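Local coordinates for cellulose-binding protein (Saccharophagus degradans, PDB 2X32) that binds a polyisoprenoid, octaprenyl diphosphate, in a YceI-like domain and is implicated in plant cell wall breakdown, at residues Ala75-Ala80 against Asp109-Pro114; Asp35-Gly40 against Leu49-Asn54; Asp69-Thr74 against Ala150-Leu155; Leu139-Ala144 against Val168-Val173. One frame throughout, in Å; residues are numbered along the deposited sequence. Where two conformers were deposited one is given.

Contact 1: Ala75-Ala80 against Asp109-Pro114; sequences ATYSVA and DLHGVP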
# COMPACT_ATOMS: atom_id res chain seq x y z
N ALA A 75 -1.45 7.86 16.42
CA ALA A 75 -2.41 8.70 17.19
C ALA A 75 -2.80 9.92 16.34
O ALA A 75 -3.90 10.48 16.50
CB ALA A 75 -1.88 9.09 18.54
N THR A 76 -1.90 10.35 15.44
CA THR A 76 -2.18 11.45 14.52
C THR A 76 -2.62 11.00 13.16
O THR A 76 -3.56 11.55 12.54
CB THR A 76 -0.92 12.33 14.41
OG1 THR A 76 -0.61 12.83 15.73
CG2 THR A 76 -1.13 13.53 13.48
N TYR A 77 -1.98 9.91 12.73
CA TYR A 77 -2.15 9.37 11.38
C TYR A 77 -2.58 7.89 11.43
O TYR A 77 -1.74 6.97 11.38
CB TYR A 77 -0.87 9.48 10.57
CG TYR A 77 -0.28 10.86 10.50
CD1 TYR A 77 -0.89 11.87 9.81
CD2 TYR A 77 0.85 11.15 11.20
CE1 TYR A 77 -0.37 13.12 9.77
CE2 TYR A 77 1.39 12.42 11.15
CZ TYR A 77 0.73 13.41 10.45
OH TYR A 77 1.27 14.68 10.41
N SER A 78 -3.88 7.62 11.56
CA SER A 78 -4.33 6.26 11.79
C SER A 78 -4.29 5.44 10.46
O SER A 78 -4.17 4.21 10.49
CB SER A 78 -5.72 6.20 12.39
OG SER A 78 -6.62 6.91 11.58
N VAL A 79 -4.50 6.11 9.34
CA VAL A 79 -4.58 5.47 8.01
C VAL A 79 -3.74 6.21 6.99
O VAL A 79 -3.43 7.38 7.18
CB VAL A 79 -6.00 5.31 7.50
CG1 VAL A 79 -6.83 4.52 8.50
CG2 VAL A 79 -6.68 6.63 7.20
N ALA A 80 -3.31 5.47 5.96
CA ALA A 80 -2.70 6.03 4.72
C ALA A 80 -3.70 5.76 3.60
O ALA A 80 -4.35 4.70 3.57
CB ALA A 80 -1.34 5.40 4.40
N ASP A 109 -1.46 9.57 0.54
CA ASP A 109 -1.51 10.42 1.72
C ASP A 109 -1.01 9.59 2.89
O ASP A 109 -1.75 8.72 3.41
CB ASP A 109 -2.95 10.91 1.95
CG ASP A 109 -3.13 11.63 3.26
OD1 ASP A 109 -2.15 12.18 3.75
OD2 ASP A 109 -4.26 11.57 3.83
N LEU A 110 0.28 9.78 3.22
CA LEU A 110 0.96 9.04 4.26
C LEU A 110 1.73 10.00 5.14
O LEU A 110 2.50 10.82 4.62
CB LEU A 110 1.95 8.07 3.64
CG LEU A 110 2.93 7.32 4.53
CD1 LEU A 110 2.11 6.44 5.57
CD2 LEU A 110 3.87 6.43 3.70
N HIS A 111 1.54 9.84 6.44
CA HIS A 111 2.28 10.59 7.42
C HIS A 111 2.24 12.10 7.18
O HIS A 111 3.24 12.82 7.38
CB HIS A 111 3.70 10.05 7.52
CG HIS A 111 4.49 10.53 8.68
ND1 HIS A 111 4.16 10.33 10.01
CD2 HIS A 111 5.64 11.25 8.69
CE1 HIS A 111 5.09 10.92 10.78
NE2 HIS A 111 5.98 11.48 9.99
N GLY A 112 1.06 12.56 6.76
CA GLY A 112 0.79 13.97 6.51
C GLY A 112 1.45 14.61 5.34
O GLY A 112 1.47 15.88 5.29
N VAL A 113 2.00 13.83 4.41
CA VAL A 113 2.69 14.38 3.24
C VAL A 113 2.17 13.75 1.94
O VAL A 113 2.82 12.81 1.42
CB VAL A 113 4.20 14.15 3.30
CG1 VAL A 113 4.91 14.96 2.21
CG2 VAL A 113 4.78 14.58 4.63
N PRO A 114 1.08 14.27 1.37
CA PRO A 114 0.58 13.71 0.11
C PRO A 114 1.62 13.76 -1.01
O PRO A 114 2.30 14.78 -1.17
CB PRO A 114 -0.62 14.61 -0.22
CG PRO A 114 -1.14 14.98 1.16
CD PRO A 114 0.15 15.29 1.90
O HOH W 1 -0.97 8.65 7.14
O HOH W 2 -4.98 9.10 4.94
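Tyr77 lays one face of its ring over the backbone of His111 and Gly112. His111 CA sits 4.0 Å from the centroid of the Tyr77 ring and only 9° off the ring normal, the geometry of a CH-pi contact, while Gly112 N comes to 3.4 Å from Tyr77 CE1 nearer the rim. The opposite face is covered by Thr76 CG2, so the ring is sandwiched. The imidazole of His111 meets the ring obliquely, with ND1 3.6 Å from Tyr77 CD2 and the planes at 61°; the same ND1 makes a weak hydrogen bond to Phe72 O. Leu110-Val113 form a type I' beta turn, and a side chain on Gly112 would run into the Tyr77 hydroxyl. Farther along, Ala80 CA approaches Asp109 O at 3.1 Å in a CA-H...O contact, and Ala80 CB packs on Leu110 CD1 at 3.8 Å. Two waters donate to Val79 O: one also accepts from His111 N, linking the backbones, and the other also donates to the carboxylate OD2 of Asp109. The turn joins strands 99-109 and 115-125 of the antiparallel sheet. Its Leu110 touches the bound isoprenoid, and strand 79-85 runs between strands 46-52 and 99-109, just after helix 61-72.

Contact 2: Asp35-Gly40 against Leu49-Asn54; sequences DVLSGG and LVIDLN. With OTP ((2E,6E,10E,14E,18E,22E,26E)-3,7,11,15,19,23,27,31-octamethyldotriaconta-2,6,10,14,18,22,26,30-octaenyl trihydrogen diphosphate), chain C.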
# COMPACT_ATOMS: atom_id res chain seq x y z
N ASP A 35 -2.40 -5.78 8.14
CA ASP A 35 -3.45 -6.80 8.20
C ASP A 35 -4.85 -6.28 7.85
O ASP A 35 -5.76 -7.08 7.64
CB ASP A 35 -3.46 -7.49 9.57
CG ASP A 35 -2.24 -8.36 9.82
OD1 ASP A 35 -1.57 -8.83 8.85
OD2 ASP A 35 -1.98 -8.61 11.00
N VAL A 36 -5.04 -4.95 7.87
CA VAL A 36 -6.33 -4.37 7.61
C VAL A 36 -6.25 -3.32 6.49
O VAL A 36 -5.54 -2.31 6.60
CB VAL A 36 -6.97 -3.74 8.85
CG1 VAL A 36 -8.30 -3.03 8.53
CG2 VAL A 36 -7.20 -4.80 9.96
N LEU A 37 -6.98 -3.62 5.39
CA LEU A 37 -7.12 -2.78 4.21
C LEU A 37 -8.61 -2.58 3.96
O LEU A 37 -9.42 -3.45 4.22
CB LEU A 37 -6.53 -3.46 2.98
CG LEU A 37 -5.06 -3.87 3.08
CD1 LEU A 37 -4.65 -4.70 1.85
CD2 LEU A 37 -4.13 -2.68 3.30
N SER A 38 -8.95 -1.42 3.42
CA SER A 38 -10.31 -1.16 2.93
C SER A 38 -10.25 -0.37 1.65
O SER A 38 -9.21 0.09 1.25
CB SER A 38 -11.21 -0.45 3.95
OG SER A 38 -10.76 0.85 4.21
N GLY A 39 -11.36 -0.28 0.98
CA GLY A 39 -11.45 0.51 -0.23
C GLY A 39 -12.54 0.14 -1.17
O GLY A 39 -13.36 -0.70 -0.90
N GLY A 40 -12.51 0.80 -2.31
CA GLY A 40 -13.55 0.64 -3.32
C GLY A 40 -13.24 1.52 -4.50
O GLY A 40 -12.26 2.27 -4.48
N LEU A 49 -7.63 2.96 -1.87
CA LEU A 49 -7.12 1.91 -1.00
C LEU A 49 -6.82 2.66 0.32
O LEU A 49 -6.05 3.61 0.34
CB LEU A 49 -5.84 1.27 -1.51
CG LEU A 49 -5.19 0.29 -0.53
CD1 LEU A 49 -6.10 -0.97 -0.37
CD2 LEU A 49 -3.82 -0.15 -1.04
N VAL A 50 -7.41 2.23 1.43
CA VAL A 50 -7.14 2.80 2.73
C VAL A 50 -6.37 1.71 3.53
O VAL A 50 -6.85 0.57 3.73
CB VAL A 50 -8.41 3.18 3.46
CG1 VAL A 50 -8.10 3.76 4.87
CG2 VAL A 50 -9.27 4.13 2.62
N ILE A 51 -5.19 2.09 4.00
CA ILE A 51 -4.31 1.21 4.69
C ILE A 51 -4.36 1.57 6.19
O ILE A 51 -4.01 2.68 6.58
CB ILE A 51 -2.86 1.37 4.20
CG1 ILE A 51 -2.78 1.04 2.71
CG2 ILE A 51 -1.91 0.42 5.00
CD1 ILE A 51 -1.80 1.83 1.98
N ASP A 52 -4.80 0.63 7.03
CA ASP A 52 -4.88 0.86 8.46
C ASP A 52 -3.51 0.72 9.11
O ASP A 52 -2.98 -0.37 9.25
CB ASP A 52 -5.87 -0.13 9.05
CG ASP A 52 -5.95 -0.10 10.57
OD1 ASP A 52 -5.30 0.77 11.20
OD2 ASP A 52 -6.65 -1.01 11.12
N LEU A 53 -2.91 1.87 9.45
CA LEU A 53 -1.52 1.83 9.86
C LEU A 53 -1.38 1.21 11.26
O LEU A 53 -0.31 0.67 11.62
CB LEU A 53 -0.93 3.24 9.83
CG LEU A 53 -0.88 3.87 8.45
CD1 LEU A 53 -0.41 5.30 8.55
CD2 LEU A 53 0.06 3.06 7.50
N ASN A 54 -2.46 1.18 12.03
CA ASN A 54 -2.47 0.39 13.27
C ASN A 54 -2.44 -1.12 13.12
O ASN A 54 -2.14 -1.83 14.08
CB ASN A 54 -3.67 0.76 14.16
CG ASN A 54 -3.48 2.10 14.83
OD1 ASN A 54 -2.45 2.32 15.49
ND2 ASN A 54 -4.45 2.99 14.66
O7 OTP C . 17.83 -5.86 14.96
P2 OTP C . 16.90 -5.74 16.14
O5 OTP C . 17.60 -5.25 17.39
O6 OTP C . 16.00 -6.92 16.35
O4 OTP C . 15.93 -4.46 15.73
P1 OTP C . 14.36 -4.51 15.36
O2 OTP C . 14.30 -5.00 13.93
O3 OTP C . 13.47 -5.07 16.45
O1 OTP C . 13.87 -2.99 15.16
C40 OTP C . 14.36 -2.28 14.01
C39 OTP C . 13.20 -1.85 13.10
C37 OTP C . 13.20 -2.03 11.79
C38 OTP C . 14.29 -2.70 10.95
C36 OTP C . 12.02 -1.52 10.97
C35 OTP C . 12.31 -0.29 10.14
C34 OTP C . 11.09 0.09 9.28
C32 OTP C . 11.14 0.61 8.05
C33 OTP C . 12.43 0.81 7.32
C31 OTP C . 9.81 0.85 7.33
C30 OTP C . 9.51 2.24 6.83
C29 OTP C . 8.20 2.30 6.04
C27 OTP C . 8.00 3.07 4.98
C28 OTP C . 9.00 4.10 4.44
C26 OTP C . 6.74 2.95 4.15
C25 OTP C . 5.76 1.87 4.56
C24 OTP C . 4.73 1.50 3.48
C22 OTP C . 3.46 1.91 3.43
C23 OTP C . 2.75 2.70 4.50
C21 OTP C . 2.64 1.51 2.24
C20 OTP C . 2.30 2.69 1.29
C19 OTP C . 1.41 2.29 0.11
C17 OTP C . 1.81 2.14 -1.15
C18 OTP C . 3.14 2.49 -1.71
C16 OTP C . 0.82 1.55 -2.15
C15 OTP C . 0.53 2.49 -3.29
C14 OTP C . -0.70 2.05 -4.06
C12 OTP C . -0.86 2.19 -5.40
C13 OTP C . 0.24 2.75 -6.30
C11 OTP C . -2.12 1.78 -6.10
C10 OTP C . -3.14 1.05 -5.32
C9 OTP C . -4.28 0.43 -6.12
C7 OTP C . -5.54 0.88 -6.20
C8 OTP C . -6.13 2.04 -5.42
C6 OTP C . -6.49 0.16 -7.13
C5 OTP C . -6.65 0.81 -8.49
C4 OTP C . -7.67 0.12 -9.35
C2 OTP C . -7.55 -0.02 -10.67
C3 OTP C . -6.44 0.45 -11.55
C1 OTP C . -8.66 -0.71 -11.41
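Leu37 and Ile51 lie side by side on the face of the sheet that looks into the ligand pocket, a non-hydrogen-bonded pair in the antiparallel hairpin of strands 28-42 and 46-52. From Leu37 CB, which meets Leu49 CD1 at 4.2 Å, the chain turns at CG, placed beside the backbone N and anti to the carbonyl carbon (chi1 -57°). CD2 then reaches Ile51 CG1 at 4.0 Å, and the side chain also packs on Leu11 and Ser16 of strand 7-24. Ile51 carries the surface onward: its CD1 touches C19 of the isoprenoid chain at 3.7 Å. On the other face Ser38 OG rests against Val50 CB at 3.4 Å. Where the strand pairing ends, Val36 crosses Asp52 obliquely, with Val36 CB 3.6 Å from Asp52 OD2. Three backbone bonds fix the register. Val50 N to Ser38 O, at 2.8 Å, is almost straight (178°), Ser38 N to Val50 O returns it at 2.9 Å, and Asp52 N reaches Val36 O at 3.1 Å. The chemistry is lopsided: Leu49 and Ile51, with Leu37 packed beside Ile51, give the polyprenyl tail an apolar wall, whereas elsewhere valine carbons mix with the oxygens of Ser38 and Asp52, consistent with a barrel that keeps a hydrophobic ligand inside.

Contact 3: Asp69-Thr74 against Ala150-Leu155; sequences DYLFET and AGIETL. With OTP ((2E,6E,10E,14E,18E,22E,26E)-3,7,11,15,19,23,27,31-octamethyldotriaconta-2,6,10,14,18,22,26,30-octaenyl trihydrogen diphosphate), chain C.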
# COMPACT_ATOMS: atom_id res chain seq x y z
N ASP A 69 3.89 3.99 17.08
CA ASP A 69 4.09 5.15 17.92
C ASP A 69 5.10 6.14 17.37
O ASP A 69 4.86 7.36 17.43
CB ASP A 69 4.53 4.70 19.31
CG ASP A 69 3.43 3.92 20.06
OD1 ASP A 69 2.24 3.96 19.63
OD2 ASP A 69 3.79 3.24 21.03
N TYR A 70 6.18 5.64 16.81
CA TYR A 70 7.31 6.50 16.47
C TYR A 70 7.59 6.60 15.01
O TYR A 70 8.24 7.57 14.60
CB TYR A 70 8.57 6.04 17.18
CG TYR A 70 8.36 5.91 18.65
CD1 TYR A 70 7.90 6.98 19.42
CD2 TYR A 70 8.60 4.72 19.24
CE1 TYR A 70 7.70 6.82 20.81
CE2 TYR A 70 8.41 4.55 20.57
CZ TYR A 70 7.95 5.57 21.35
OH TYR A 70 7.83 5.29 22.72
N LEU A 71 7.08 5.68 14.19
CA LEU A 71 7.27 5.78 12.75
C LEU A 71 6.03 6.42 12.11
O LEU A 71 6.08 7.56 11.64
CB LEU A 71 7.67 4.46 12.14
CG LEU A 71 7.81 4.46 10.63
CD1 LEU A 71 9.09 5.18 10.24
CD2 LEU A 71 7.72 2.99 10.12
N PHE A 72 4.91 5.68 12.08
CA PHE A 72 3.72 6.15 11.48
C PHE A 72 3.03 7.22 12.31
O PHE A 72 2.28 8.04 11.78
CB PHE A 72 2.78 5.00 11.21
CG PHE A 72 3.37 3.97 10.28
CD1 PHE A 72 3.89 4.38 9.04
CD2 PHE A 72 3.37 2.65 10.58
CE1 PHE A 72 4.44 3.48 8.20
CE2 PHE A 72 3.95 1.73 9.73
CZ PHE A 72 4.46 2.11 8.56
N GLU A 73 3.26 7.19 13.62
CA GLU A 73 2.62 8.15 14.58
C GLU A 73 1.12 8.07 14.46
O GLU A 73 0.45 9.05 14.18
CB GLU A 73 3.14 9.57 14.33
CG GLU A 73 4.60 9.68 14.51
CD GLU A 73 5.04 11.13 14.45
OE1 GLU A 73 5.22 11.66 13.36
OE2 GLU A 73 5.21 11.76 15.51
N THR A 74 0.59 6.86 14.69
CA THR A 74 -0.81 6.55 14.43
C THR A 74 -1.84 7.30 15.29
O THR A 74 -3.02 7.38 14.87
CB THR A 74 -1.10 5.05 14.48
OG1 THR A 74 -0.92 4.56 15.79
CG2 THR A 74 -0.22 4.28 13.45
N ALA A 150 13.03 10.51 10.26
CA ALA A 150 13.30 10.71 11.69
C ALA A 150 12.77 9.54 12.49
O ALA A 150 13.42 9.10 13.45
CB ALA A 150 12.71 12.06 12.23
N GLY A 151 11.63 9.01 12.11
CA GLY A 151 11.09 7.85 12.77
C GLY A 151 11.98 6.63 12.60
O GLY A 151 12.13 5.84 13.51
N ILE A 152 12.51 6.44 11.40
CA ILE A 152 13.47 5.35 11.17
C ILE A 152 14.70 5.52 12.07
O ILE A 152 15.16 4.55 12.66
CB ILE A 152 13.84 5.26 9.67
CG1 ILE A 152 12.61 4.83 8.88
CG2 ILE A 152 14.96 4.24 9.46
CD1 ILE A 152 12.84 4.66 7.39
N GLU A 153 15.15 6.76 12.25
CA GLU A 153 16.30 7.00 13.12
C GLU A 153 15.97 6.66 14.57
O GLU A 153 16.81 6.09 15.27
CB GLU A 153 16.79 8.42 12.97
CG GLU A 153 18.04 8.73 13.80
CD GLU A 153 19.24 7.89 13.45
OE1 GLU A 153 19.22 7.18 12.41
OE2 GLU A 153 20.24 7.96 14.21
N THR A 154 14.76 6.97 15.00
CA THR A 154 14.31 6.57 16.35
C THR A 154 14.33 5.07 16.49
O THR A 154 14.94 4.53 17.44
CB THR A 154 12.89 7.12 16.66
OG1 THR A 154 12.99 8.54 16.58
CG2 THR A 154 12.36 6.69 18.02
N LEU A 155 13.77 4.35 15.51
CA LEU A 155 13.81 2.88 15.55
C LEU A 155 15.25 2.36 15.56
O LEU A 155 15.55 1.42 16.28
CB LEU A 155 13.08 2.29 14.35
CG LEU A 155 11.56 2.55 14.27
CD1 LEU A 155 10.98 1.95 12.99
CD2 LEU A 155 10.90 1.99 15.45
O7 OTP C . 17.83 -5.86 14.96
P2 OTP C . 16.90 -5.74 16.14
O5 OTP C . 17.60 -5.25 17.39
O6 OTP C . 16.00 -6.92 16.35
O4 OTP C . 15.93 -4.46 15.73
P1 OTP C . 14.36 -4.51 15.36
O2 OTP C . 14.30 -5.00 13.93
O3 OTP C . 13.47 -5.07 16.45
O1 OTP C . 13.87 -2.99 15.16
C40 OTP C . 14.36 -2.28 14.01
C39 OTP C . 13.20 -1.85 13.10
C37 OTP C . 13.20 -2.03 11.79
C38 OTP C . 14.29 -2.70 10.95
C36 OTP C . 12.02 -1.52 10.97
C35 OTP C . 12.31 -0.29 10.14
C34 OTP C . 11.09 0.09 9.28
C32 OTP C . 11.14 0.61 8.05
C33 OTP C . 12.43 0.81 7.32
C31 OTP C . 9.81 0.85 7.33
C30 OTP C . 9.51 2.24 6.83
C29 OTP C . 8.20 2.30 6.04
C27 OTP C . 8.00 3.07 4.98
C28 OTP C . 9.00 4.10 4.44
C26 OTP C . 6.74 2.95 4.15
C25 OTP C . 5.76 1.87 4.56
C24 OTP C . 4.73 1.50 3.48
C22 OTP C . 3.46 1.91 3.43
C23 OTP C . 2.75 2.70 4.50
C21 OTP C . 2.64 1.51 2.24
C20 OTP C . 2.30 2.69 1.29
C19 OTP C . 1.41 2.29 0.11
C17 OTP C . 1.81 2.14 -1.15
C18 OTP C . 3.14 2.49 -1.71
C16 OTP C . 0.82 1.55 -2.15
C15 OTP C . 0.53 2.49 -3.29
C14 OTP C . -0.70 2.05 -4.06
C12 OTP C . -0.86 2.19 -5.40
C13 OTP C . 0.24 2.75 -6.30
C11 OTP C . -2.12 1.78 -6.10
C10 OTP C . -3.14 1.05 -5.32
C9 OTP C . -4.28 0.43 -6.12
C7 OTP C . -5.54 0.88 -6.20
C8 OTP C . -6.13 2.04 -5.42
C6 OTP C . -6.49 0.16 -7.13
C5 OTP C . -6.65 0.81 -8.49
C4 OTP C . -7.67 0.12 -9.35
C2 OTP C . -7.55 -0.02 -10.67
C3 OTP C . -6.44 0.45 -11.55
C1 OTP C . -8.66 -0.71 -11.41
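Leu71 and Ile152 lie side by side and point the same way, so that Leu71 CD1 meets Ile152 CG1 at 3.8 Å. CG of Leu71 is anti to the backbone N (chi1 177°); beyond it CD1 faces Ile152 and CD2 reaches C30 of the isoprenoid at 3.8 Å. Leu155 adds CD1, which lies 4.2 Å from Leu71 CB and 3.9 Å from C35 of the ligand. The two helical segments meet at Gly151: its CA is 3.4 Å from Tyr70 O, and a CB there would clash with that oxygen, so glycine permits the approach. In the YceI-like fold, helices 61-72 and 149-158 lie beside one end of the lipid-binding barrel, and here their apolar residues line the ligand near its diphosphate end; the ligand is also hydrogen-bonded to Lys24 NZ. Tyr70 and Thr154 cross at about a right angle, Thr154 CG2 touching Tyr70 CB at 3.9 Å. Thr154 OG1 donates to Ala150 O at 3.2 Å, reaching it from the opposite face of the carbonyl plane to Thr154 N, so this oxygen takes two bonds. An alanine in place of Thr154 would probably leave Ala150 O with its backbone bond but without the hydroxyl, and open a gap beside Tyr70 CB where the methyl had packed. The Tyr70 ring itself has Asp69 CB over the centre of one face.

Contact 4: Leu139-Ala144 against Val168-Val173; sequences LLIKAA and VPVDFV. With OTP ((2E,6E,10E,14E,18E,22E,26E)-3,7,11,15,19,23,27,31-octamethyldotriaconta-2,6,10,14,18,22,26,30-octaenyl trihydrogen diphosphate), chain C.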
# COMPACT_ATOMS: atom_id res chain seq x y z
N LEU A 139 8.13 -1.79 -6.58
CA LEU A 139 7.65 -0.43 -6.28
C LEU A 139 8.39 0.01 -5.03
O LEU A 139 8.28 -0.65 -4.00
CB LEU A 139 6.15 -0.45 -6.02
CG LEU A 139 5.48 0.88 -5.58
CD1 LEU A 139 5.81 2.06 -6.54
CD2 LEU A 139 3.94 0.68 -5.46
N LEU A 140 9.20 1.07 -5.10
CA LEU A 140 10.02 1.49 -3.98
C LEU A 140 9.50 2.80 -3.45
O LEU A 140 9.23 3.73 -4.24
CB LEU A 140 11.46 1.67 -4.45
CG LEU A 140 12.13 0.47 -5.12
CD1 LEU A 140 13.40 0.94 -5.86
CD2 LEU A 140 12.40 -0.67 -4.07
N ILE A 141 9.36 2.90 -2.13
CA ILE A 141 8.98 4.12 -1.44
C ILE A 141 10.21 4.63 -0.69
O ILE A 141 10.95 3.84 -0.06
CB ILE A 141 7.90 3.84 -0.34
CG1 ILE A 141 6.56 3.48 -0.98
CG2 ILE A 141 7.77 5.04 0.63
CD1 ILE A 141 5.98 4.66 -1.80
N LYS A 142 10.44 5.93 -0.75
CA LYS A 142 11.53 6.55 -0.01
C LYS A 142 10.97 7.22 1.24
O LYS A 142 10.05 8.04 1.15
CB LYS A 142 12.23 7.60 -0.92
CG LYS A 142 12.97 6.95 -2.08
CD LYS A 142 13.90 7.85 -2.83
CE LYS A 142 14.77 7.02 -3.85
NZ LYS A 142 15.22 5.68 -3.24
N ALA A 143 11.47 6.83 2.40
CA ALA A 143 10.93 7.39 3.65
C ALA A 143 10.95 8.91 3.71
O ALA A 143 10.04 9.51 4.26
CB ALA A 143 11.70 6.81 4.84
N ALA A 144 11.99 9.51 3.12
CA ALA A 144 12.13 10.94 3.14
C ALA A 144 11.02 11.66 2.38
O ALA A 144 10.64 12.81 2.75
CB ALA A 144 13.47 11.35 2.67
N VAL A 168 12.05 1.49 0.86
CA VAL A 168 11.17 0.40 1.23
C VAL A 168 10.37 -0.13 0.01
O VAL A 168 9.47 0.54 -0.50
CB VAL A 168 10.23 0.90 2.35
CG1 VAL A 168 9.21 -0.13 2.77
CG2 VAL A 168 11.07 1.30 3.58
N PRO A 169 10.68 -1.36 -0.47
CA PRO A 169 9.82 -1.99 -1.48
C PRO A 169 8.42 -2.28 -0.96
O PRO A 169 8.28 -2.78 0.16
CB PRO A 169 10.52 -3.35 -1.76
CG PRO A 169 11.93 -3.10 -1.30
CD PRO A 169 11.85 -2.21 -0.17
N VAL A 170 7.41 -1.99 -1.76
CA VAL A 170 6.01 -2.27 -1.40
C VAL A 170 5.41 -3.15 -2.49
O VAL A 170 5.65 -2.90 -3.66
CB VAL A 170 5.22 -0.96 -1.29
CG1 VAL A 170 3.69 -1.25 -1.07
CG2 VAL A 170 5.76 -0.14 -0.19
N ASP A 171 4.68 -4.21 -2.11
CA ASP A 171 3.95 -5.09 -3.01
C ASP A 171 2.55 -5.27 -2.55
O ASP A 171 2.27 -5.28 -1.36
CB ASP A 171 4.60 -6.44 -3.05
CG ASP A 171 5.89 -6.41 -3.75
OD1 ASP A 171 5.94 -6.22 -4.98
OD2 ASP A 171 6.91 -6.66 -3.06
N PHE A 172 1.62 -5.39 -3.49
CA PHE A 172 0.22 -5.59 -3.11
C PHE A 172 -0.49 -6.41 -4.14
O PHE A 172 -0.16 -6.38 -5.33
CB PHE A 172 -0.51 -4.27 -2.85
CG PHE A 172 -0.40 -3.23 -3.96
CD1 PHE A 172 -1.24 -3.27 -5.09
CD2 PHE A 172 0.56 -2.24 -3.91
CE1 PHE A 172 -1.10 -2.36 -6.10
CE2 PHE A 172 0.67 -1.33 -4.95
CZ PHE A 172 -0.18 -1.40 -6.01
N VAL A 173 -1.48 -7.15 -3.69
CA VAL A 173 -2.48 -7.82 -4.56
C VAL A 173 -3.84 -7.45 -3.98
O VAL A 173 -4.17 -7.81 -2.83
CB VAL A 173 -2.29 -9.32 -4.62
CG1 VAL A 173 -3.39 -9.95 -5.52
CG2 VAL A 173 -0.85 -9.67 -5.12
O7 OTP C . 17.83 -5.86 14.96
P2 OTP C . 16.90 -5.74 16.14
O5 OTP C . 17.60 -5.25 17.39
O6 OTP C . 16.00 -6.92 16.35
O4 OTP C . 15.93 -4.46 15.73
P1 OTP C . 14.36 -4.51 15.36
O2 OTP C . 14.30 -5.00 13.93
O3 OTP C . 13.47 -5.07 16.45
O1 OTP C . 13.87 -2.99 15.16
C40 OTP C . 14.36 -2.28 14.01
C39 OTP C . 13.20 -1.85 13.10
C37 OTP C . 13.20 -2.03 11.79
C38 OTP C . 14.29 -2.70 10.95
C36 OTP C . 12.02 -1.52 10.97
C35 OTP C . 12.31 -0.29 10.14
C34 OTP C . 11.09 0.09 9.28
C32 OTP C . 11.14 0.61 8.05
C33 OTP C . 12.43 0.81 7.32
C31 OTP C . 9.81 0.85 7.33
C30 OTP C . 9.51 2.24 6.83
C29 OTP C . 8.20 2.30 6.04
C27 OTP C . 8.00 3.07 4.98
C28 OTP C . 9.00 4.10 4.44
C26 OTP C . 6.74 2.95 4.15
C25 OTP C . 5.76 1.87 4.56
C24 OTP C . 4.73 1.50 3.48
C22 OTP C . 3.46 1.91 3.43
C23 OTP C . 2.75 2.70 4.50
C21 OTP C . 2.64 1.51 2.24
C20 OTP C . 2.30 2.69 1.29
C19 OTP C . 1.41 2.29 0.11
C17 OTP C . 1.81 2.14 -1.15
C18 OTP C . 3.14 2.49 -1.71
C16 OTP C . 0.82 1.55 -2.15
C15 OTP C . 0.53 2.49 -3.29
C14 OTP C . -0.70 2.05 -4.06
C12 OTP C . -0.86 2.19 -5.40
C13 OTP C . 0.24 2.75 -6.30
C11 OTP C . -2.12 1.78 -6.10
C10 OTP C . -3.14 1.05 -5.32
C9 OTP C . -4.28 0.43 -6.12
C7 OTP C . -5.54 0.88 -6.20
C8 OTP C . -6.13 2.04 -5.42
C6 OTP C . -6.49 0.16 -7.13
C5 OTP C . -6.65 0.81 -8.49
C4 OTP C . -7.67 0.12 -9.35
C2 OTP C . -7.55 -0.02 -10.67
C3 OTP C . -6.44 0.45 -11.55
C1 OTP C . -8.66 -0.71 -11.41
O HOH W 3 7.99 -3.84 -4.78
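Val168 and Ile141 pair across neighbouring antiparallel strands, 130-142 and 167-177, in the YceI-like barrel; the short strand axes approach to 4.4 Å and their directions differ by 134°, a strong twist. Backbone bonds come first. Val168 N donates to Ile141 O at 2.8 Å and Ile141 N to Val168 O at 2.9 Å. Val170 N meets Leu139 O at 2.8 Å, and a water joins Leu139 N to Val170 O.

Apolar contacts divide by face. Leu140 CD2 packs on Pro169 CG at 3.7 Å on the side away from the ligand, whereas Ile141 CG1 meets Val170 CG2 at 3.8 Å on the pocket side, where Leu139 CD2 comes to the edge of the Phe172 ring, near its plane. Phe172 CG stands between the backbone N and the carbonyl carbon (chi1 52°), a rotamer that goes with the ring meeting both Leu139 CD2 and the isoprenoid.

Ile141 and Val168 meet the ligand from this inner face, Ile141 CD1 touching C18 and Val168 CG2 the C28 methyl; Ala143, just past the strand, adds its CB against the same methyl. An alanine in place of Phe172 would probably open a gap against the tail and leave Leu139 CD2 without its aromatic partner. The ring tip makes a close approach there, Phe172 CZ lying 3.7 Å from C12.

Overall arrangement
Along the chain contact 2 closes before contact 1 opens, contact 1 is nested within the loop closed by contact 3, and contacts 3 and 4 interlock, their segments alternating. Contacts 1, 2 and 4 all reach one curled antiparallel sheet; the centres of contacts 1 and 2 are about 12 Å apart and joined through neighbouring strands 46-52 and 79-85, by Ala80 O to Ile51 N at 2.8 Å. Contact 3 pairs helices 61-72 and 149-158; it touches contact 4 through Ile152 and Ala143, and contact 2 through Thr74 and Asn54. All four contacts touch the isoprenoid, contact 1 by way of Leu110, so distant sequence pieces together line one elongated lipid pocket.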